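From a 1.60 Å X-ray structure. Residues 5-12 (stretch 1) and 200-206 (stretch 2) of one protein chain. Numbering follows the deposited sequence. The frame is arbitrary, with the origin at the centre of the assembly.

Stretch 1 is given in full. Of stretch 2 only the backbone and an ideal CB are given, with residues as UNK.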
# COMPACT_ATOMS: atom_id res chain seq x y z
N THR A 5 -8.41 6.34 21.17
CA THR A 5 -9.64 6.56 20.42
C THR A 5 -9.52 7.79 19.55
O THR A 5 -8.58 8.58 19.69
CB THR A 5 -10.85 6.75 21.36
OG1 THR A 5 -10.61 7.86 22.22
CG2 THR A 5 -11.09 5.50 22.19
N TYR A 6 -10.46 7.95 18.63
CA TYR A 6 -10.46 9.09 17.74
C TYR A 6 -11.82 9.20 17.06
O TYR A 6 -12.64 8.28 17.13
CB TYR A 6 -9.37 8.93 16.67
CG TYR A 6 -9.48 7.63 15.91
CD1 TYR A 6 -10.45 7.45 14.93
CD2 TYR A 6 -8.64 6.56 16.21
CE1 TYR A 6 -10.60 6.23 14.27
CE2 TYR A 6 -8.77 5.33 15.55
CZ TYR A 6 -9.76 5.18 14.59
OH TYR A 6 -9.92 3.97 13.97
N LYS A 7 -12.06 10.33 16.41
CA LYS A 7 -13.29 10.53 15.69
C LYS A 7 -12.89 10.92 14.28
O LYS A 7 -11.79 11.42 14.05
CB LYS A 7 -14.13 11.64 16.33
CG LYS A 7 -13.47 13.00 16.40
CD LYS A 7 -14.43 14.03 16.97
CE LYS A 7 -13.82 15.42 16.99
NZ LYS A 7 -14.78 16.45 17.47
N ASP A 8 -13.77 10.66 13.32
CA ASP A 8 -13.46 10.97 11.94
C ASP A 8 -13.08 12.43 11.72
O ASP A 8 -12.23 12.73 10.89
CB ASP A 8 -14.64 10.59 11.04
CG ASP A 8 -14.82 9.09 10.94
OD1 ASP A 8 -14.09 8.35 11.63
OD2 ASP A 8 -15.71 8.64 10.18
N ALA A 9 -13.71 13.33 12.47
CA ALA A 9 -13.43 14.76 12.32
C ALA A 9 -12.02 15.14 12.74
O ALA A 9 -11.58 16.27 12.51
CB ALA A 9 -14.46 15.57 13.12
N ASP A 10 -11.30 14.22 13.37
CA ASP A 10 -9.92 14.50 13.76
C ASP A 10 -9.05 14.43 12.51
O ASP A 10 -7.93 14.93 12.49
CB ASP A 10 -9.40 13.46 14.76
CG ASP A 10 -10.06 13.56 16.12
OD1 ASP A 10 -10.50 14.67 16.49
OD2 ASP A 10 -10.12 12.52 16.82
N PHE A 11 -9.59 13.82 11.45
CA PHE A 11 -8.84 13.64 10.21
C PHE A 11 -9.40 14.42 9.04
O PHE A 11 -8.67 15.08 8.31
CB PHE A 11 -8.83 12.16 9.83
CG PHE A 11 -8.29 11.26 10.90
CD1 PHE A 11 -6.92 11.07 11.04
CD2 PHE A 11 -9.16 10.62 11.77
CE1 PHE A 11 -6.42 10.25 12.04
CE2 PHE A 11 -8.67 9.79 12.78
CZ PHE A 11 -7.29 9.61 12.92
N TYR A 12 -10.72 14.35 8.87
CA TYR A 12 -11.37 15.01 7.75
C TYR A 12 -12.59 15.80 8.18
O TYR A 12 -13.40 15.32 8.96
CB TYR A 12 -11.79 13.96 6.72
CG TYR A 12 -12.57 14.52 5.56
CD1 TYR A 12 -11.97 15.34 4.62
CD2 TYR A 12 -13.94 14.25 5.43
CE1 TYR A 12 -12.69 15.88 3.57
CE2 TYR A 12 -14.67 14.78 4.38
CZ TYR A 12 -14.05 15.60 3.45
OH TYR A 12 -14.77 16.14 2.42
N UNK A 200 0.93 12.55 7.52
CA UNK A 200 0.71 12.99 8.88
C UNK A 200 -0.78 12.98 9.15
O UNK A 200 -1.56 13.54 8.38
CB UNK A 200 1.31 14.38 9.12
N UNK A 201 -1.18 12.33 10.24
CA UNK A 201 -2.57 12.27 10.65
C UNK A 201 -3.51 11.75 9.57
O UNK A 201 -4.40 12.46 9.09
CB UNK A 201 -3.03 13.66 11.09
N UNK A 202 -3.30 10.50 9.19
CA UNK A 202 -4.13 9.85 8.19
C UNK A 202 -4.79 8.65 8.84
O UNK A 202 -4.18 7.96 9.66
CB UNK A 202 -3.31 9.44 6.96
N UNK A 203 -6.05 8.42 8.49
CA UNK A 203 -6.79 7.27 9.00
C UNK A 203 -7.04 6.34 7.82
O UNK A 203 -7.59 6.75 6.81
CB UNK A 203 -8.10 7.69 9.67
N UNK A 204 -6.59 5.09 7.96
CA UNK A 204 -6.77 4.06 6.94
C UNK A 204 -7.78 3.10 7.55
O UNK A 204 -7.56 2.57 8.64
CB UNK A 204 -5.46 3.37 6.56
N UNK A 205 -8.90 2.87 6.87
CA UNK A 205 -9.93 2.02 7.44
C UNK A 205 -10.67 1.15 6.44
O UNK A 205 -11.00 1.60 5.35
CB UNK A 205 -10.94 2.89 8.18
N UNK A 206 -10.92 -0.09 6.82
CA UNK A 206 -11.65 -1.04 5.99
C UNK A 206 -11.01 -1.15 4.61
O UNK A 206 -11.60 -0.78 3.59
CB UNK A 206 -13.12 -0.62 5.86

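Position 200 lies at a corner of the chain, and its ideal CB has nothing of stretch 1 within 5.5 Å. Stretch 1 therefore places no demand on it, and almost any residue would be compatible. The deposited residue is Asp200, whose carboxylate is hydrogen-bonded elsewhere in the structure.

Position 201 is more informative. Its phi/psi of 55/63 falls in the left-handed region, which glycine, asparagine and aspartate tolerate best. The CA-to-CB bond points sideways to stretch 1, with the ideal CB 4.7 Å from Phe11 CD1 and 5.3 Å from Asp10 O. That carbonyl accepts none of the backbone bonds within stretch 1, so it offers an acceptor to a short side chain carrying a donor. Glycine would fit the backbone but leave the carbonyl unanswered, and aspartate would normally bring a second acceptor; asparagine satisfies both conditions. The residue is Asn201. With chi1 at -163° (t), its amide comes nearer to stretch 1, and Asn201 ND2 donates to Asp10 O at 2.9 Å with an N-H...acceptor angle of 158°. The other end of the amide is also close, with Asn201 OD1 3.3 Å from Phe11 CE1.

From 202 the backbone is extended, so successive side chains tend to alternate in direction. At 202 the CB points away from stretch 1, although the backbone itself passes the Phe11 ring. A beta-branched residue would suit the strand, but stretch 1 cannot choose among candidates. Ile202 is found, and its carbonyl carbon C lies 3.9 Å from Phe11 CD1.

Position 203 points toward stretch 1. Its ideal CB is 3.8 Å from Phe11 CD2, with Tyr6 CE1 at 5.4 Å, so two aromatic rings present a largely apolar surface. Leucine, isoleucine, valine or methionine would all be reasonable. Leu203 sets CB over one face of the Phe11 ring, 3.6 Å from its centroid and 3° off the normal, a CH-pi contact. Rotamers t and p carry the branched end onward to Tyr6, where Leu203 CD1 lies 3.7 Å from Tyr6 OH and 3.9 Å from Tyr6 CZ.

Position 204 is out of reach of stretch 1, and any strand-compatible residue could serve. It is Phe204.

Position 205 again points toward stretch 1, but its ideal CB has no neighbour there within 5.5 Å. A short side chain would stop far from the carboxylate of Asp8, whereas a long, positively charged one could reach it: lysine could offer a single ammonium, arginine two donors side by side. Arg205 runs out through t, t and p. Arg205 NH1 donates to Asp8 OD1 at 2.9 Å and Arg205 NH2 to Asp8 OD2 at 3.0 Å, a two-pronged salt bridge at the edge of the guanidinium. A water accepts from Arg205 NH1 at 3.2 Å and lies 2.7 Å from Tyr6 OH, linking the phenol to the same charged group.

Position 206 repeats a left-handed conformation, 53/65, beyond reach of stretch 1. Glycine, asparagine or aspartate would be natural here; the residue is Asn206.

Stretch 2 (200-206) DNILFRN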
# COMPACT_ATOMS: atom_id res chain seq x y z
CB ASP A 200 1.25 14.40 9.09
CG ASP A 200 2.75 14.43 9.31
OD1 ASP A 200 3.20 14.11 10.43
OD2 ASP A 200 3.47 14.77 8.35
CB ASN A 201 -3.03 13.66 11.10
CG ASN A 201 -4.30 13.62 11.90
OD1 ASN A 201 -4.45 12.77 12.79
ND2 ASN A 201 -5.22 14.53 11.61
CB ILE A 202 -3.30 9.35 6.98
CG1 ILE A 202 -2.45 10.49 6.40
CG2 ILE A 202 -4.22 8.75 5.93
CD1 ILE A 202 -3.26 11.66 5.85
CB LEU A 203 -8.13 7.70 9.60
CG LEU A 203 -9.10 6.55 9.90
CD1 LEU A 203 -8.51 5.62 10.94
CD2 LEU A 203 -10.43 7.12 10.38
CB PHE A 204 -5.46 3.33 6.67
CG PHE A 204 -4.41 4.19 6.04
CD1 PHE A 204 -4.44 4.45 4.67
CD2 PHE A 204 -3.39 4.75 6.80
CE1 PHE A 204 -3.47 5.25 4.07
CE2 PHE A 204 -2.42 5.56 6.21
CZ PHE A 204 -2.46 5.81 4.84
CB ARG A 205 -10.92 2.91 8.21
CG ARG A 205 -12.10 2.20 8.84
CD ARG A 205 -12.89 3.19 9.72
NE ARG A 205 -13.40 4.33 8.95
CZ ARG A 205 -13.80 5.48 9.50
NH1 ARG A 205 -13.75 5.64 10.81
NH2 ARG A 205 -14.26 6.45 8.73
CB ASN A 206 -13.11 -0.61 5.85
CG ASN A 206 -13.98 -1.71 5.28
OD1 ASN A 206 -13.49 -2.75 4.85
ND2 ASN A 206 -15.29 -1.49 5.28
O HOH W 1 -12.42 3.58 12.93
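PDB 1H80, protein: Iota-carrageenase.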